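Local coordinates for succinate-semialdehyde dehydrogenase (PDB 4ITA), which probably oxidises succinic semialdehyde to succinate with a nicotinamide cofactor, bound here as NADPH, as a member of the aldehyde dehydrogenase family, at residues I196-T207 with L219-E230. Numbering follows the deposited sequence.
Sequences IKDPRVKAATLT and LAGQEIKPTLLE. With NDP (NADPH dihydro-nicotinamide-adenine-dinucleotide phosphate), chain C; EDO (1,2-ethanediol), chain K; EDO (1,2-ethanediol), chain P.
Lys225 drives a straight side chain from the loop after helix 210-222 into the turn between helix 192-197 and strand 201-207. With CG anti to its carbonyl carbon (chi1 -63°) and every later torsion extended, NZ reaches the backbone of that turn, donating to Val201 O at 2.7 Å and Ile196 O at 2.8 Å; Asp198 O also lies close. NZ also donates to a water at 2.9 Å, and this water in turn donates to Lys197 O. A methionine here would probably leave the carbonyls of Ile196 and Val201 without their charged donor and let the turn shift.

The tight part continues beside the lysine, where Ile196 lays CG2 against the backbone of Ala220 and sets CD1 on Leu219 CB, the two side chains crossing at about a right angle. Strands 201-207 and 227-230 then run parallel, their axes 4.8 Å apart at the closest: Leu206 N donates to Leu228 O at 3.0 Å and Glu230 N to Leu206 O, the latter nearly straight at 175°. Leu229 CD2 reaches Leu206 CB on one face of this pair; Thr205 and Leu228 lie side by side on the other.

The solvent side is looser. The stem of Lys197 merely passes Glu223, whose OE2 comes no nearer than 3.9 Å to Lys197 CG, and the charged ends turn elsewhere: Lys197 to Glu193, Glu223 to Arg432 of the second subunit.

The strands belong to a beta-alpha-beta unit of the Rossmann-like cofactor domain, and their C-terminal ends meet NADPH. Thr207 CG2 touches nicotinamide carbon C2N at 3.4 Å, while Glu230 OE1 accepts from carboxamide N7N. A buried ammonium held by main-chain carbonyls and a water thus ties down one end of the unit, and the other presents a carboxylate that would orient the nicotinamide amide.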
loop_
_atom_site.group_PDB
_atom_site.type_symbol
_atom_site.label_atom_id
_atom_site.label_comp_id
_atom_site.label_asym_id
_atom_site.label_seq_id
_atom_site.Cartn_x
_atom_site.Cartn_y
_atom_site.Cartn_z
ATOM N N ILE A 196 -6.818 -15.070 4.393
ATOM C CA ILE A 196 -6.738 -14.015 3.379
ATOM C C ILE A 196 -7.954 -14.006 2.449
ATOM O O ILE A 196 -8.426 -12.939 2.033
ATOM C CB ILE A 196 -5.455 -14.159 2.527
ATOM C CG1 ILE A 196 -4.212 -13.997 3.399
ATOM C CG2 ILE A 196 -5.448 -13.159 1.361
ATOM C CD1 ILE A 196 -2.931 -14.412 2.712
ATOM N N LYS A 197 -8.463 -15.195 2.128
ATOM C CA LYS A 197 -9.591 -15.311 1.206
ATOM C C LYS A 197 -10.945 -15.081 1.867
ATOM O O LYS A 197 -11.964 -14.989 1.174
ATOM C CB LYS A 197 -9.591 -16.680 0.514
ATOM C CG LYS A 197 -8.537 -16.789 -0.572
ATOM C CD LYS A 197 -8.589 -18.131 -1.276
ATOM C CE LYS A 197 -7.746 -18.105 -2.536
ATOM N NZ LYS A 197 -7.718 -19.441 -3.194
ATOM N N ASP A 198 -10.980 -14.985 3.194
ATOM C CA ASP A 198 -12.256 -14.796 3.876
ATOM C C ASP A 198 -12.757 -13.379 3.621
ATOM O O ASP A 198 -12.007 -12.422 3.779
ATOM C CB ASP A 198 -12.111 -15.042 5.370
ATOM C CG ASP A 198 -13.450 -15.050 6.079
ATOM O OD1 ASP A 198 -13.972 -13.959 6.386
ATOM O OD2 ASP A 198 -13.989 -16.153 6.306
ATOM N N PRO A 199 -14.032 -13.237 3.225
ATOM C CA PRO A 199 -14.525 -11.902 2.858
ATOM C C PRO A 199 -14.516 -10.895 4.008
ATOM O O PRO A 199 -14.501 -9.690 3.754
ATOM C CB PRO A 199 -15.962 -12.167 2.392
ATOM C CG PRO A 199 -16.310 -13.519 2.924
ATOM C CD PRO A 199 -15.029 -14.289 2.967
ATOM N N ARG A 200 -14.501 -11.366 5.248
ATOM C CA ARG A 200 -14.491 -10.465 6.398
ATOM C C ARG A 200 -13.104 -9.887 6.685
ATOM O O ARG A 200 -12.969 -8.864 7.363
ATOM C CB ARG A 200 -15.035 -11.187 7.633
ATOM C CG ARG A 200 -16.491 -11.629 7.459
ATOM C CD ARG A 200 -16.884 -12.710 8.453
ATOM N NE ARG A 200 -16.243 -13.984 8.134
ATOM C CZ ARG A 200 -16.687 -15.163 8.550
ATOM N NH1 ARG A 200 -17.783 -15.240 9.292
ATOM N NH2 ARG A 200 -16.041 -16.269 8.215
ATOM N N VAL A 201 -12.069 -10.545 6.182
ATOM C CA VAL A 201 -10.705 -10.079 6.383
ATOM C C VAL A 201 -10.400 -9.009 5.334
ATOM O O VAL A 201 -10.556 -9.250 4.140
ATOM C CB VAL A 201 -9.713 -11.256 6.321
ATOM C CG1 VAL A 201 -8.276 -10.763 6.363
ATOM C CG2 VAL A 201 -9.985 -12.217 7.471
ATOM N N LYS A 202 -10.002 -7.815 5.782
ATOM C CA LYS A 202 -9.935 -6.653 4.887
ATOM C C LYS A 202 -8.529 -6.246 4.457
ATOM O O LYS A 202 -8.363 -5.505 3.486
ATOM C CB LYS A 202 -10.658 -5.453 5.515
ATOM C CG LYS A 202 -12.128 -5.722 5.863
ATOM C CD LYS A 202 -12.941 -6.239 4.673
ATOM C CE LYS A 202 -14.410 -6.350 5.059
ATOM N NZ LYS A 202 -15.245 -6.999 4.015
ATOM N N ALA A 203 -7.522 -6.741 5.168
ATOM C CA ALA A 203 -6.155 -6.310 4.946
ATOM C C ALA A 203 -5.222 -7.305 5.600
ATOM O O ALA A 203 -5.632 -8.060 6.476
ATOM C CB ALA A 203 -5.943 -4.929 5.537
ATOM N N ALA A 204 -3.965 -7.307 5.179
ATOM C CA ALA A 204 -2.991 -8.219 5.767
ATOM C C ALA A 204 -1.612 -7.595 5.843
ATOM O O ALA A 204 -1.188 -6.861 4.946
ATOM C CB ALA A 204 -2.940 -9.519 4.995
ATOM N N THR A 205 -0.912 -7.898 6.926
ATOM C CA THR A 205 0.443 -7.427 7.137
ATOM C C THR A 205 1.332 -8.619 7.484
ATOM O O THR A 205 0.913 -9.546 8.196
ATOM C CB THR A 205 0.474 -6.330 8.226
ATOM O OG1 THR A 205 1.770 -5.731 8.278
ATOM C CG2 THR A 205 0.096 -6.873 9.593
ATOM N N LEU A 206 2.547 -8.627 6.946
ATOM C CA LEU A 206 3.480 -9.704 7.249
ATOM C C LEU A 206 4.863 -9.154 7.517
ATOM O O LEU A 206 5.363 -8.301 6.774
ATOM C CB LEU A 206 3.535 -10.728 6.108
ATOM C CG LEU A 206 4.436 -11.951 6.314
ATOM C CD1 LEU A 206 3.852 -13.192 5.642
ATOM C CD2 LEU A 206 5.863 -11.723 5.776
ATOM N N THR A 207 5.467 -9.652 8.590
ATOM C CA THR A 207 6.882 -9.464 8.870
ATOM C C THR A 207 7.520 -10.847 8.797
ATOM O O THR A 207 7.050 -11.793 9.433
ATOM C CB THR A 207 7.083 -8.829 10.254
ATOM O OG1 THR A 207 6.439 -7.547 10.272
ATOM C CG2 THR A 207 8.566 -8.657 10.559
ATOM N N LEU A 219 -1.562 -13.588 -2.754
ATOM C CA LEU A 219 -2.925 -13.994 -2.401
ATOM C C LEU A 219 -3.813 -12.792 -2.099
ATOM O O LEU A 219 -4.954 -12.720 -2.568
ATOM C CB LEU A 219 -2.921 -14.960 -1.205
ATOM C CG LEU A 219 -2.392 -16.380 -1.459
ATOM C CD1 LEU A 219 -2.200 -17.111 -0.136
ATOM C CD2 LEU A 219 -3.311 -17.173 -2.387
ATOM N N ALA A 220 -3.297 -11.845 -1.316
ATOM C CA ALA A 220 -4.055 -10.643 -0.983
ATOM C C ALA A 220 -4.343 -9.812 -2.227
ATOM O O ALA A 220 -5.434 -9.250 -2.371
ATOM C CB ALA A 220 -3.310 -9.816 0.048
ATOM N N GLY A 221 -3.371 -9.740 -3.134
ATOM C CA GLY A 221 -3.558 -9.012 -4.378
ATOM C C GLY A 221 -4.702 -9.570 -5.203
ATOM O O GLY A 221 -5.522 -8.813 -5.730
ATOM N N GLN A 222 -4.781 -10.896 -5.290
ATOM C CA GLN A 222 -5.879 -11.542 -5.997
ATOM C C GLN A 222 -7.233 -11.169 -5.392
ATOM O O GLN A 222 -8.235 -11.069 -6.106
ATOM C CB GLN A 222 -5.699 -13.055 -5.979
ATOM C CG GLN A 222 -6.814 -13.824 -6.664
ATOM C CD GLN A 222 -6.906 -13.537 -8.155
ATOM O OE1 GLN A 222 -5.893 -13.319 -8.814
ATOM N NE2 GLN A 222 -8.124 -13.545 -8.690
ATOM N N GLU A 223 -7.255 -10.949 -4.076
ATOM C CA GLU A 223 -8.485 -10.606 -3.366
ATOM C C GLU A 223 -8.724 -9.101 -3.227
ATOM O O GLU A 223 -9.657 -8.690 -2.535
ATOM C CB GLU A 223 -8.484 -11.251 -1.975
ATOM C CG GLU A 223 -8.276 -12.761 -1.984
ATOM C CD GLU A 223 -9.334 -13.488 -2.779
ATOM O OE1 GLU A 223 -10.523 -13.152 -2.624
ATOM O OE2 GLU A 223 -8.977 -14.388 -3.565
ATOM N N ILE A 224 -7.896 -8.292 -3.894
ATOM C CA ILE A 224 -8.010 -6.827 -3.847
ATOM C C ILE A 224 -7.905 -6.306 -2.412
ATOM O O ILE A 224 -8.719 -5.499 -1.962
ATOM C CB ILE A 224 -9.335 -6.307 -4.494
ATOM C CG1 ILE A 224 -9.645 -7.050 -5.793
ATOM C CG2 ILE A 224 -9.272 -4.795 -4.751
ATOM C CD1 ILE A 224 -8.554 -6.947 -6.837
ATOM N N LYS A 225 -6.906 -6.785 -1.678
ATOM C CA LYS A 225 -6.740 -6.360 -0.294
ATOM C C LYS A 225 -5.366 -5.759 -0.081
ATOM O O LYS A 225 -4.370 -6.296 -0.558
ATOM C CB LYS A 225 -6.985 -7.532 0.664
ATOM C CG LYS A 225 -8.412 -8.052 0.585
ATOM C CD LYS A 225 -8.650 -9.298 1.412
ATOM C CE LYS A 225 -10.057 -9.805 1.147
ATOM N NZ LYS A 225 -10.419 -10.970 2.006
ATOM N N PRO A 226 -5.310 -4.638 0.649
ATOM C CA PRO A 226 -4.022 -3.975 0.855
ATOM C C PRO A 226 -3.116 -4.747 1.797
ATOM O O PRO A 226 -3.589 -5.477 2.684
ATOM C CB PRO A 226 -4.416 -2.631 1.479
ATOM C CG PRO A 226 -5.720 -2.913 2.173
ATOM C CD PRO A 226 -6.422 -3.928 1.306
ATOM N N THR A 227 -1.812 -4.578 1.589
ATOM C CA THR A 227 -0.807 -5.236 2.410
ATOM C C THR A 227 0.308 -4.297 2.824
ATOM O O THR A 227 0.467 -3.203 2.277
ATOM C CB THR A 227 -0.162 -6.434 1.692
ATOM O OG1 THR A 227 0.389 -6.007 0.442
ATOM C CG2 THR A 227 -1.183 -7.526 1.447
ATOM N N LEU A 228 1.083 -4.755 3.801
ATOM C CA LEU A 228 2.308 -4.108 4.228
ATOM C C LEU A 228 3.275 -5.260 4.450
ATOM O O LEU A 228 2.917 -6.240 5.112
ATOM C CB LEU A 228 2.067 -3.329 5.527
ATOM C CG LEU A 228 3.226 -2.453 6.034
ATOM C CD1 LEU A 228 2.715 -1.310 6.895
ATOM C CD2 LEU A 228 4.229 -3.257 6.825
ATOM N N LEU A 229 4.474 -5.168 3.876
ATOM C CA LEU A 229 5.488 -6.211 4.022
ATOM C C LEU A 229 6.759 -5.655 4.637
ATOM O O LEU A 229 7.348 -4.711 4.111
ATOM C CB LEU A 229 5.825 -6.849 2.671
ATOM C CG LEU A 229 4.722 -7.605 1.937
ATOM C CD1 LEU A 229 5.301 -8.252 0.687
ATOM C CD2 LEU A 229 4.105 -8.671 2.825
ATOM N N GLU A 230 7.169 -6.253 5.750
ATOM C CA GLU A 230 8.409 -5.928 6.433
ATOM C C GLU A 230 9.298 -7.161 6.331
ATOM O O GLU A 230 9.130 -8.119 7.082
ATOM C CB GLU A 230 8.123 -5.588 7.900
ATOM C CG GLU A 230 7.289 -4.316 8.126
ATOM C CD GLU A 230 8.119 -3.041 8.186
ATOM O OE1 GLU A 230 9.362 -3.115 8.094
ATOM O OE2 GLU A 230 7.515 -1.951 8.332
HETATM P PA NDP C . 9.506 -16.975 7.793
HETATM O O1A NDP C . 9.107 -16.110 6.632
HETATM O O2A NDP C . 9.892 -18.409 7.560
HETATM O O5B NDP C . 8.309 -16.976 8.854
HETATM C C5B NDP C . 7.672 -15.767 9.287
HETATM C C4B NDP C . 6.173 -15.985 9.479
HETATM O O4B NDP C . 5.583 -16.279 8.210
HETATM C C3B NDP C . 5.840 -17.180 10.364
HETATM O O3B NDP C . 4.607 -16.917 11.047
HETATM C C2B NDP C . 5.627 -18.294 9.357
HETATM O O2B NDP C . 4.795 -19.343 9.834
HETATM C C1B NDP C . 4.896 -17.530 8.287
HETATM N N9A NDP C . 4.967 -18.114 6.939
HETATM C C8A NDP C . 6.008 -18.731 6.346
HETATM N N7A NDP C . 5.678 -19.090 5.082
HETATM C C5A NDP C . 4.421 -18.675 4.860
HETATM C C6A NDP C . 3.454 -18.721 3.751
HETATM N N6A NDP C . 3.797 -19.299 2.583
HETATM N N1A NDP C . 2.244 -18.167 3.957
HETATM C C2A NDP C . 1.897 -17.585 5.113
HETATM N N3A NDP C . 2.721 -17.510 6.169
HETATM C C4A NDP C . 3.963 -18.029 6.087
HETATM O O3 NDP C . 10.681 -16.116 8.517
HETATM P PN NDP C . 12.024 -16.527 9.335
HETATM O O1N NDP C . 12.740 -17.690 8.686
HETATM O O2N NDP C . 11.660 -16.570 10.793
HETATM O O5D NDP C . 12.928 -15.217 9.089
HETATM C C5D NDP C . 12.542 -13.962 9.632
HETATM C C4D NDP C . 12.609 -12.896 8.552
HETATM O O4D NDP C . 11.854 -11.745 8.960
HETATM C C3D NDP C . 14.018 -12.401 8.293
HETATM O O3D NDP C . 14.237 -12.253 6.886
HETATM C C2D NDP C . 14.015 -11.077 9.030
HETATM O O2D NDP C . 15.033 -10.215 8.521
HETATM C C1D NDP C . 12.622 -10.561 8.731
HETATM N N1N NDP C . 12.267 -9.492 9.676
HETATM C C2N NDP C . 11.724 -8.346 9.230
HETATM C C3N NDP C . 11.816 -7.188 10.000
HETATM C C7N NDP C . 11.196 -5.898 9.551
HETATM O O7N NDP C . 10.545 -5.250 10.368
HETATM N N7N NDP C . 11.365 -5.483 8.299
HETATM C C4N NDP C . 12.560 -7.186 11.314
HETATM C C5N NDP C . 12.628 -8.544 11.841
HETATM C C6N NDP C . 12.479 -9.642 11.000
HETATM P P2B NDP C . 5.408 -20.737 10.347
HETATM O O1X NDP C . 4.171 -21.504 10.716
HETATM O O2X NDP C . 6.151 -21.342 9.180
HETATM O O3X NDP C . 6.288 -20.457 11.527
HETATM C C1 EDO K . 0.568 -2.870 -1.891
HETATM O O1 EDO K . 0.994 -1.543 -1.546
HETATM C C2 EDO K . -0.724 -3.230 -1.149
HETATM O O2 EDO K . -1.171 -2.129 -0.346
HETATM C C1 EDO P . -9.870 -14.133 -11.988
HETATM O O1 EDO P . -9.414 -12.922 -11.369
HETATM C C2 EDO P . -10.675 -13.787 -13.232
HETATM O O2 EDO P . -11.871 -13.105 -12.838
HETATM O O HOH W 1 -12.117 -12.389 0.167
#